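Putative uncharacterized protein (Wolbachia pipientis, PDB 3F4S) is a DsbA-type thioredoxin-fold oxidoreductase that probably introduces disulfide bonds into folding proteins through a redox-active pair of cysteines. Local coordinates at residues M43-S48 and Y77-F82. The protein carries 1 engineered substitution. Numbering follows the deposited sequence.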
ATOM      1  N   MET A  43       3.487   9.466   1.748  1.00 22.62           N
ATOM      2  CA  MET A  43       2.662   8.890   0.691  1.00 22.67           C
ATOM      3  C   MET A  43       1.812   7.767   1.263  1.00 22.51           C
ATOM      4  O   MET A  43       2.334   6.834   1.872  1.00 23.39           O
ATOM      5  CB  MET A  43       3.510   8.343  -0.462  1.00 23.39           C
ATOM      6  CG  MET A  43       2.720   7.439  -1.420  1.00 22.49           C
ATOM      7  SD  MET A  43       3.716   6.737  -2.747  1.00 24.65           S
ATOM      8  CE  MET A  43       4.028   8.191  -3.739  1.00 27.44           C
ATOM      9  N   ILE A  44       0.500   7.869   1.071  1.00 21.61           N
ATOM     10  CA  ILE A  44      -0.418   6.791   1.408  1.00 19.96           C
ATOM     11  C   ILE A  44      -0.970   6.253   0.104  1.00 19.97           C
ATOM     12  O   ILE A  44      -1.470   7.013  -0.714  1.00 22.30           O
ATOM     13  CB  ILE A  44      -1.584   7.294   2.288  1.00 20.95           C
ATOM     14  CG1 ILE A  44      -1.051   7.799   3.633  1.00 23.35           C
ATOM     15  CG2 ILE A  44      -2.634   6.189   2.493  1.00 23.33           C
ATOM     16  CD1 ILE A  44      -2.074   8.578   4.455  1.00 24.27           C
ATOM     17  N   GLU A  45      -0.847   4.949  -0.101  1.00 19.13           N
ATOM     18  CA  GLU A  45      -1.366   4.311  -1.298  1.00 18.54           C
ATOM     19  C   GLU A  45      -2.459   3.318  -0.923  1.00 17.75           C
ATOM     20  O   GLU A  45      -2.267   2.491  -0.029  1.00 19.71           O
ATOM     21  CB  GLU A  45      -0.250   3.566  -2.043  1.00 18.59           C
ATOM     22  CG  GLU A  45      -0.777   2.744  -3.208  1.00 17.89           C
ATOM     23  CD  GLU A  45       0.297   1.913  -3.917  1.00 18.19           C
ATOM     24  OE1 GLU A  45       1.499   2.041  -3.585  1.00 21.23           O
ATOM     25  OE2 GLU A  45      -0.066   1.128  -4.819  1.00 19.60           O
ATOM     26  N   TYR A  46      -3.598   3.399  -1.607  1.00 17.55           N
ATOM     27  CA  TYR A  46      -4.605   2.344  -1.557  1.00 19.13           C
ATOM     28  C   TYR A  46      -4.583   1.583  -2.876  1.00 18.15           C
ATOM     29  O   TYR A  46      -4.678   2.183  -3.948  1.00 18.83           O
ATOM     30  CB  TYR A  46      -6.002   2.927  -1.359  1.00 20.65           C
ATOM     31  CG  TYR A  46      -6.297   3.442   0.029  1.00 20.21           C
ATOM     32  CD1 TYR A  46      -6.866   2.614   0.994  1.00 18.86           C
ATOM     33  CD2 TYR A  46      -6.023   4.761   0.370  1.00 21.76           C
ATOM     34  CE1 TYR A  46      -7.156   3.090   2.271  1.00 19.16           C
ATOM     35  CE2 TYR A  46      -6.304   5.247   1.641  1.00 21.62           C
ATOM     36  CZ  TYR A  46      -6.867   4.408   2.585  1.00 21.31           C
ATOM     37  OH  TYR A  46      -7.154   4.894   3.834  1.00 23.75           O
ATOM     38  N   ALA A  47      -4.478   0.261  -2.808  1.00 16.59           N
ATOM     39  CA  ALA A  47      -4.492  -0.540  -4.028  1.00 17.38           C
ATOM     40  C   ALA A  47      -4.960  -1.958  -3.755  1.00 18.01           C
ATOM     41  O   ALA A  47      -4.840  -2.453  -2.641  1.00 17.73           O
ATOM     42  CB  ALA A  47      -3.106  -0.559  -4.673  1.00 17.71           C
ATOM     43  N   SER A  48      -5.501  -2.594  -4.789  1.00 15.92           N
ATOM     44  CA  SER A  48      -5.839  -4.005  -4.759  1.00 16.25           C
ATOM     45  C   SER A  48      -4.647  -4.792  -5.284  1.00 16.44           C
ATOM     46  O   SER A  48      -4.052  -4.423  -6.308  1.00 16.96           O
ATOM     47  CB  SER A  48      -7.047  -4.265  -5.662  1.00 16.81           C
ATOM     48  OG  SER A  48      -7.093  -5.620  -6.060  1.00 16.55           O
ATOM     49  N   TYR A  77       6.304   5.867   3.452  1.00 22.89           N
ATOM     50  CA  TYR A  77       5.331   5.190   2.592  1.00 22.79           C
ATOM     51  C   TYR A  77       4.405   4.290   3.399  1.00 24.16           C
ATOM     52  O   TYR A  77       4.862   3.417   4.145  1.00 25.21           O
ATOM     53  CB  TYR A  77       6.066   4.380   1.522  1.00 23.25           C
ATOM     54  CG  TYR A  77       5.206   3.479   0.670  1.00 21.75           C
ATOM     55  CD1 TYR A  77       4.379   4.001  -0.317  1.00 22.66           C
ATOM     56  CD2 TYR A  77       5.253   2.093   0.824  1.00 21.31           C
ATOM     57  CE1 TYR A  77       3.605   3.170  -1.118  1.00 20.43           C
ATOM     58  CE2 TYR A  77       4.478   1.256   0.037  1.00 20.01           C
ATOM     59  CZ  TYR A  77       3.658   1.796  -0.936  1.00 21.20           C
ATOM     60  OH  TYR A  77       2.899   0.963  -1.733  1.00 20.93           O
ATOM     61  N   ILE A  78       3.102   4.508   3.240  1.00 22.92           N
ATOM     62  CA  ILE A  78       2.092   3.713   3.922  1.00 23.35           C
ATOM     63  C   ILE A  78       1.144   3.091   2.909  1.00 22.22           C
ATOM     64  O   ILE A  78       0.355   3.793   2.270  1.00 24.76           O
ATOM     65  CB  ILE A  78       1.274   4.565   4.906  1.00 24.59           C
ATOM     66  CG1 ILE A  78       2.194   5.205   5.948  1.00 27.36           C
ATOM     67  CG2 ILE A  78       0.184   3.718   5.561  1.00 24.88           C
ATOM     68  CD1 ILE A  78       1.471   6.032   7.002  1.00 29.38           C
ATOM     69  N   PHE A  79       1.228   1.771   2.767  1.00 19.70           N
ATOM     70  CA  PHE A  79       0.365   1.024   1.864  1.00 18.73           C
ATOM     71  C   PHE A  79      -0.842   0.538   2.647  1.00 20.23           C
ATOM     72  O   PHE A  79      -0.691  -0.049   3.725  1.00 21.78           O
ATOM     73  CB  PHE A  79       1.111  -0.181   1.286  1.00 19.24           C
ATOM     74  CG  PHE A  79       0.300  -0.980   0.300  1.00 19.14           C
ATOM     75  CD1 PHE A  79       0.002  -0.460  -0.948  1.00 20.53           C
ATOM     76  CD2 PHE A  79      -0.164  -2.245   0.619  1.00 20.93           C
ATOM     77  CE1 PHE A  79      -0.742  -1.182  -1.862  1.00 21.53           C
ATOM     78  CE2 PHE A  79      -0.912  -2.979  -0.292  1.00 21.52           C
ATOM     79  CZ  PHE A  79      -1.202  -2.443  -1.539  1.00 20.97           C
ATOM     80  N   ARG A  80      -2.033   0.782   2.107  1.00 20.23           N
ATOM     81  CA  ARG A  80      -3.273   0.307   2.714  1.00 19.64           C
ATOM     82  C   ARG A  80      -4.027  -0.568   1.723  1.00 17.72           C
ATOM     83  O   ARG A  80      -4.134  -0.237   0.537  1.00 20.21           O
ATOM     84  CB  ARG A  80      -4.140   1.478   3.186  1.00 19.97           C
ATOM     85  CG  ARG A  80      -3.539   2.222   4.381  1.00 20.96           C
ATOM     86  CD  ARG A  80      -4.360   3.437   4.795  1.00 21.97           C
ATOM     87  NE  ARG A  80      -3.684   4.185   5.852  1.00 23.41           N
ATOM     88  CZ  ARG A  80      -3.983   5.435   6.188  1.00 24.96           C
ATOM     89  NH1 ARG A  80      -4.955   6.076   5.547  1.00 26.40           N
ATOM     90  NH2 ARG A  80      -3.318   6.041   7.166  1.00 26.22           N
ATOM     91  N   HIS A  81      -4.527  -1.700   2.206  1.00 17.50           N
ATOM     92  CA  HIS A  81      -5.196  -2.666   1.341  1.00 16.92           C
ATOM     93  C   HIS A  81      -6.555  -2.148   0.866  1.00 17.05           C
ATOM     94  O   HIS A  81      -7.260  -1.427   1.589  1.00 20.81           O
ATOM     95  CB  HIS A  81      -5.383  -4.000   2.071  1.00 17.67           C
ATOM     96  CG  HIS A  81      -4.107  -4.761   2.279  1.00 18.25           C
ATOM     97  ND1 HIS A  81      -3.348  -5.238   1.232  1.00 20.13           N
ATOM     98  CD2 HIS A  81      -3.464  -5.135   3.411  1.00 18.02           C
ATOM     99  CE1 HIS A  81      -2.290  -5.872   1.707  1.00 18.67           C
ATOM    100  NE2 HIS A  81      -2.337  -5.825   3.027  1.00 19.11           N
ATOM    101  N   PHE A  82      -6.914  -2.515  -0.358  1.00 16.98           N
ATOM    102  CA  PHE A  82      -8.230  -2.209  -0.897  1.00 16.20           C
ATOM    103  C   PHE A  82      -8.651  -3.395  -1.752  1.00 16.79           C
ATOM    104  O   PHE A  82      -8.662  -3.306  -2.982  1.00 16.10           O
ATOM    105  CB  PHE A  82      -8.170  -0.942  -1.751  1.00 17.20           C
ATOM    106  CG  PHE A  82      -9.503  -0.269  -1.938  1.00 17.93           C
ATOM    107  CD1 PHE A  82      -9.908   0.739  -1.077  1.00 20.45           C
ATOM    108  CD2 PHE A  82     -10.348  -0.642  -2.972  1.00 18.95           C
ATOM    109  CE1 PHE A  82     -11.133   1.373  -1.243  1.00 22.22           C
ATOM    110  CE2 PHE A  82     -11.578  -0.013  -3.148  1.00 20.66           C
ATOM    111  CZ  PHE A  82     -11.971   0.996  -2.280  1.00 22.26           C
TER
HETATM  112  O   HOH W   1      -4.802  -4.808  -1.136  1.00 18.28           O
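R80 lays its chain across the Y46 ring: CB sits over one face, 3.9 Å from the ring centroid, and NH1 donates to Y46 OH at 3.0 Å, nearly in the guanidinium plane. CG2 of I44 lies over a face of that guanidinium. On the other face of the sheet, Y77 OH gives its proton to E45 OE1 at 2.6 Å, meeting the oxygen 47° out of the carboxylate plane. M43 SD adds a Met-aromatic contact at the edge of the Y77 ring, while E45 OE2 and A47 CB border the rim of F79. E45 CG stands anti to the backbone N (chi1 173°), and the extended chain beyond it brings the carboxylate to both ring edges. Parallel strands 43-47 and 77-81 are joined by I78 N to M43 O, E45 N to I78 O and R80 N to E45 O; the bonds weaken at A47. Farther out, R80 NH2 makes a salt bridge with D31, L24 O takes R80 NH1, and H58 NE2 hydrogen-bonds E45 OE2. Central strand 41-47 and its neighbour 75-81 form a beta-alpha-beta crossover through helices 52-60 and 62-70; A47 touches C54 of the disulfide. Both carboxylate oxygens are thus satisfied, and R80's polar partners probably repay the cost of burying its guanidinium.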